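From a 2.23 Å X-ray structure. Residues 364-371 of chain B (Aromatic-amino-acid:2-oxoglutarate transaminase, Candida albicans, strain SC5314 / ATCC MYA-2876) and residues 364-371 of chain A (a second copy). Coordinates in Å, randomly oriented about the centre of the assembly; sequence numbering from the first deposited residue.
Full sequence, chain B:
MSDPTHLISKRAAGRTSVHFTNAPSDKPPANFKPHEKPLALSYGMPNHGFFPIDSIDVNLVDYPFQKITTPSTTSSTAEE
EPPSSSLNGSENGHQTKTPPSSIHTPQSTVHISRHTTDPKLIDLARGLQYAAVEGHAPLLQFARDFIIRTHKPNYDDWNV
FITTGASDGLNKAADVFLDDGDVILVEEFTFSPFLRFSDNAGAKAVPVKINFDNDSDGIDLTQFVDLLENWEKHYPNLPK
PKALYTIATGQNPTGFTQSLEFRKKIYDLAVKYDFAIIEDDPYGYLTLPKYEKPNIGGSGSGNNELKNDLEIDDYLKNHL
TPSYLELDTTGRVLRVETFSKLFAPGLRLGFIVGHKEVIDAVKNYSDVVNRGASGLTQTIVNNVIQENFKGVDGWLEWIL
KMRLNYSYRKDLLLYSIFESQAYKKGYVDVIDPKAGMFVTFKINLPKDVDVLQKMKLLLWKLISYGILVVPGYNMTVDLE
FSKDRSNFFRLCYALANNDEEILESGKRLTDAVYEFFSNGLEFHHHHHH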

# COMPACT_ATOMS: atom_id res chain seq x y z
N ASN B 364 -4.09 -3.90 -12.75
CA ASN B 364 -4.75 -5.18 -12.38
C ASN B 364 -3.96 -5.82 -11.24
O ASN B 364 -4.63 -6.46 -10.39
CB ASN B 364 -4.99 -6.09 -13.59
CG ASN B 364 -5.95 -5.52 -14.63
OD1 ASN B 364 -6.86 -4.77 -14.30
ND2 ASN B 364 -5.73 -5.86 -15.89
N TYR B 365 -2.62 -5.69 -11.21
CA TYR B 365 -1.75 -6.20 -10.10
C TYR B 365 -2.07 -5.47 -8.80
O TYR B 365 -2.19 -6.11 -7.74
CB TYR B 365 -0.26 -6.00 -10.39
CG TYR B 365 0.69 -6.59 -9.37
CD1 TYR B 365 0.48 -7.84 -8.82
CD2 TYR B 365 1.83 -5.92 -8.98
CE1 TYR B 365 1.37 -8.42 -7.95
CE2 TYR B 365 2.74 -6.47 -8.10
CZ TYR B 365 2.52 -7.74 -7.59
OH TYR B 365 3.40 -8.30 -6.71
N SER B 366 -2.18 -4.14 -8.86
CA SER B 366 -2.43 -3.29 -7.67
C SER B 366 -3.75 -3.71 -7.03
O SER B 366 -3.84 -3.74 -5.78
CB SER B 366 -2.43 -1.86 -8.06
OG SER B 366 -1.21 -1.54 -8.70
N ASP B 367 -4.73 -4.04 -7.87
CA ASP B 367 -6.07 -4.48 -7.44
C ASP B 367 -5.95 -5.73 -6.56
O ASP B 367 -6.85 -5.98 -5.76
CB ASP B 367 -6.97 -4.73 -8.65
CG ASP B 367 -7.67 -3.50 -9.22
OD1 ASP B 367 -7.76 -2.45 -8.52
OD2 ASP B 367 -8.12 -3.62 -10.39
N VAL B 368 -4.88 -6.52 -6.69
CA VAL B 368 -4.67 -7.72 -5.84
C VAL B 368 -3.92 -7.36 -4.55
O VAL B 368 -4.47 -7.63 -3.45
CB VAL B 368 -3.94 -8.81 -6.63
CG1 VAL B 368 -3.76 -10.07 -5.79
CG2 VAL B 368 -4.66 -9.12 -7.94
N VAL B 369 -2.74 -6.75 -4.66
CA VAL B 369 -1.72 -6.73 -3.57
C VAL B 369 -1.55 -5.35 -2.94
O VAL B 369 -0.95 -5.31 -1.84
CB VAL B 369 -0.36 -7.26 -4.06
CG1 VAL B 369 -0.47 -8.60 -4.78
CG2 VAL B 369 0.38 -6.24 -4.91
N ASN B 370 -1.98 -4.25 -3.57
CA ASN B 370 -1.82 -2.88 -3.01
C ASN B 370 -2.91 -1.97 -3.59
O ASN B 370 -2.63 -1.29 -4.60
CB ASN B 370 -0.40 -2.34 -3.25
CG ASN B 370 -0.14 -1.05 -2.51
OD1 ASN B 370 -1.05 -0.52 -1.88
ND2 ASN B 370 1.07 -0.51 -2.61
N ARG B 371 -4.08 -1.94 -2.95
CA ARG B 371 -5.32 -1.31 -3.49
C ARG B 371 -5.36 0.20 -3.20
O ARG B 371 -6.32 0.68 -2.59
CB ARG B 371 -6.56 -2.05 -2.97
CG ARG B 371 -6.70 -3.43 -3.59
CD ARG B 371 -7.67 -4.31 -2.83
NE ARG B 371 -9.07 -3.86 -2.93
CZ ARG B 371 -9.86 -4.06 -3.97
NH1 ARG B 371 -9.40 -4.68 -5.04
NH2 ARG B 371 -11.10 -3.61 -3.96
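Chain A (364-371) NYSDVVNR

Where two copies of one protein pack identical segments together, the contact often repeats itself about a twofold axis, and the pairing of residues 364-371 in chains B and A of this transaminase is a compact example: a small, near-symmetric contact between two helix ends, built from van der Waals packing and one shared water, with no direct hydrogen bond across it.

The backbone of chain A follows that of chain B closely. In each copy residues 364-369 form the last part of a helix that begins earlier in the chain, and Asn A370, like Asn B370, is the first residue to leave helical phi/psi, at -160/88 in chain A and -154/87 in chain B. The chain stays tied to the helix as it departs: Asn A370 N donates to Ser A366 O at 2.9 Å, and Asn B370 N to Ser B366 O at the same distance. The two helices run nearly antiparallel, with a signed crossing angle of -159°, yet their axes come no closer than 12.7 Å. They are therefore not packed flank to flank; they meet through their C-terminal ends.

The backbone register makes the symmetry plain, because like faces like. Val A369 CA lies 6.3 Å from Val B369 CA, and Asn A370 CA lies 6.1 Å from Asn B370 CA. All four of these residues direct their CA-to-CB bonds toward the other stretch. Between the valines, Val B369 CB approaches Val A369 CG2 at 4.1 Å, an apolar contact, while the carbonyl atoms Val B369 O and Val A369 O are 4.0 Å apart. Each carbonyl also rests against the asparagine of the other chain: Val B369 O is 4.0 Å from Asn A370 CB, and Val A369 O is 4.0 Å from Asn B370 CB.

The tyrosines extend the contact. Their CA-to-CB bonds point sideways, but with chi1 in the t well the phenol reaches across, so that Tyr A365 OH lies 3.9 Å from Val B369 CG1 and Tyr B365 OH lies 4.0 Å from Val A369 CG1. Both hydroxyls find hydrogen bonds elsewhere in the structure, so these approaches to methyl groups leave no polar group unsatisfied.

The asparagines illustrate how water can join side chains that do not bond directly. Asn B370 ND2 and Asn A370 OD1 are 3.8 Å apart, but a single water bridges the two carbonyl oxygens, lying 2.7 Å from Asn A370 OD1 and 2.7 Å from Asn B370 OD1.

Beyond the asparagines the chains diverge from the contact. The side chains of Arg A371 and Arg B371 lead away and fold back on their own helices, where Arg A371 NH1 donates to Asp A367 O at 3.0 Å and Arg B371 NH1 to Asp B367 O, also at 3.0 Å. The whole arrangement buries 229 Å², summed over both sides.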

# COMPACT_ATOMS: atom_id res chain seq x y z
N ASN A 364 6.91 -10.37 6.44
CA ASN A 364 7.84 -10.73 5.34
C ASN A 364 7.15 -10.61 3.98
O ASN A 364 7.83 -10.22 2.99
CB ASN A 364 8.46 -12.11 5.61
CG ASN A 364 9.31 -12.11 6.87
OD1 ASN A 364 9.84 -11.07 7.27
ND2 ASN A 364 9.42 -13.26 7.52
N TYR A 365 5.84 -10.93 3.90
CA TYR A 365 5.01 -10.69 2.69
C TYR A 365 4.95 -9.18 2.43
O TYR A 365 5.15 -8.76 1.31
CB TYR A 365 3.60 -11.28 2.84
CG TYR A 365 2.74 -11.18 1.60
CD1 TYR A 365 3.23 -11.57 0.36
CD2 TYR A 365 1.44 -10.71 1.65
CE1 TYR A 365 2.46 -11.53 -0.79
CE2 TYR A 365 0.65 -10.67 0.50
CZ TYR A 365 1.16 -11.09 -0.72
OH TYR A 365 0.43 -11.04 -1.88
N SER A 366 4.73 -8.38 3.47
CA SER A 366 4.51 -6.92 3.38
C SER A 366 5.79 -6.25 2.84
O SER A 366 5.68 -5.37 1.98
CB SER A 366 4.06 -6.37 4.69
OG SER A 366 2.83 -6.97 5.08
N ASP A 367 6.96 -6.71 3.27
CA ASP A 367 8.29 -6.23 2.80
C ASP A 367 8.39 -6.35 1.26
O ASP A 367 9.11 -5.55 0.66
CB ASP A 367 9.42 -6.97 3.53
CG ASP A 367 9.73 -6.48 4.94
OD1 ASP A 367 9.29 -5.36 5.27
OD2 ASP A 367 10.39 -7.24 5.72
N VAL A 368 7.74 -7.33 0.64
CA VAL A 368 7.79 -7.55 -0.83
C VAL A 368 6.74 -6.66 -1.51
O VAL A 368 7.14 -5.84 -2.36
CB VAL A 368 7.59 -9.02 -1.19
CG1 VAL A 368 7.61 -9.25 -2.69
CG2 VAL A 368 8.60 -9.92 -0.48
N VAL A 369 5.45 -6.80 -1.18
CA VAL A 369 4.35 -6.28 -2.03
C VAL A 369 3.68 -5.02 -1.47
O VAL A 369 2.89 -4.38 -2.23
CB VAL A 369 3.32 -7.38 -2.31
CG1 VAL A 369 3.99 -8.66 -2.77
CG2 VAL A 369 2.42 -7.66 -1.13
N ASN A 370 3.89 -4.66 -0.21
CA ASN A 370 3.18 -3.49 0.39
C ASN A 370 3.94 -2.98 1.62
O ASN A 370 3.60 -3.40 2.74
CB ASN A 370 1.72 -3.84 0.71
CG ASN A 370 0.87 -2.63 1.04
OD1 ASN A 370 1.37 -1.51 1.07
ND2 ASN A 370 -0.41 -2.87 1.31
N ARG A 371 4.89 -2.08 1.39
CA ARG A 371 5.92 -1.70 2.38
C ARG A 371 5.43 -0.56 3.29
O ARG A 371 6.14 0.48 3.42
CB ARG A 371 7.20 -1.39 1.60
CG ARG A 371 7.85 -2.63 1.02
CD ARG A 371 9.03 -2.37 0.09
NE ARG A 371 10.19 -1.69 0.67
CZ ARG A 371 11.20 -2.28 1.31
NH1 ARG A 371 11.23 -3.59 1.48
NH2 ARG A 371 12.21 -1.55 1.75
O HOH W 1 -0.06 0.65 0.33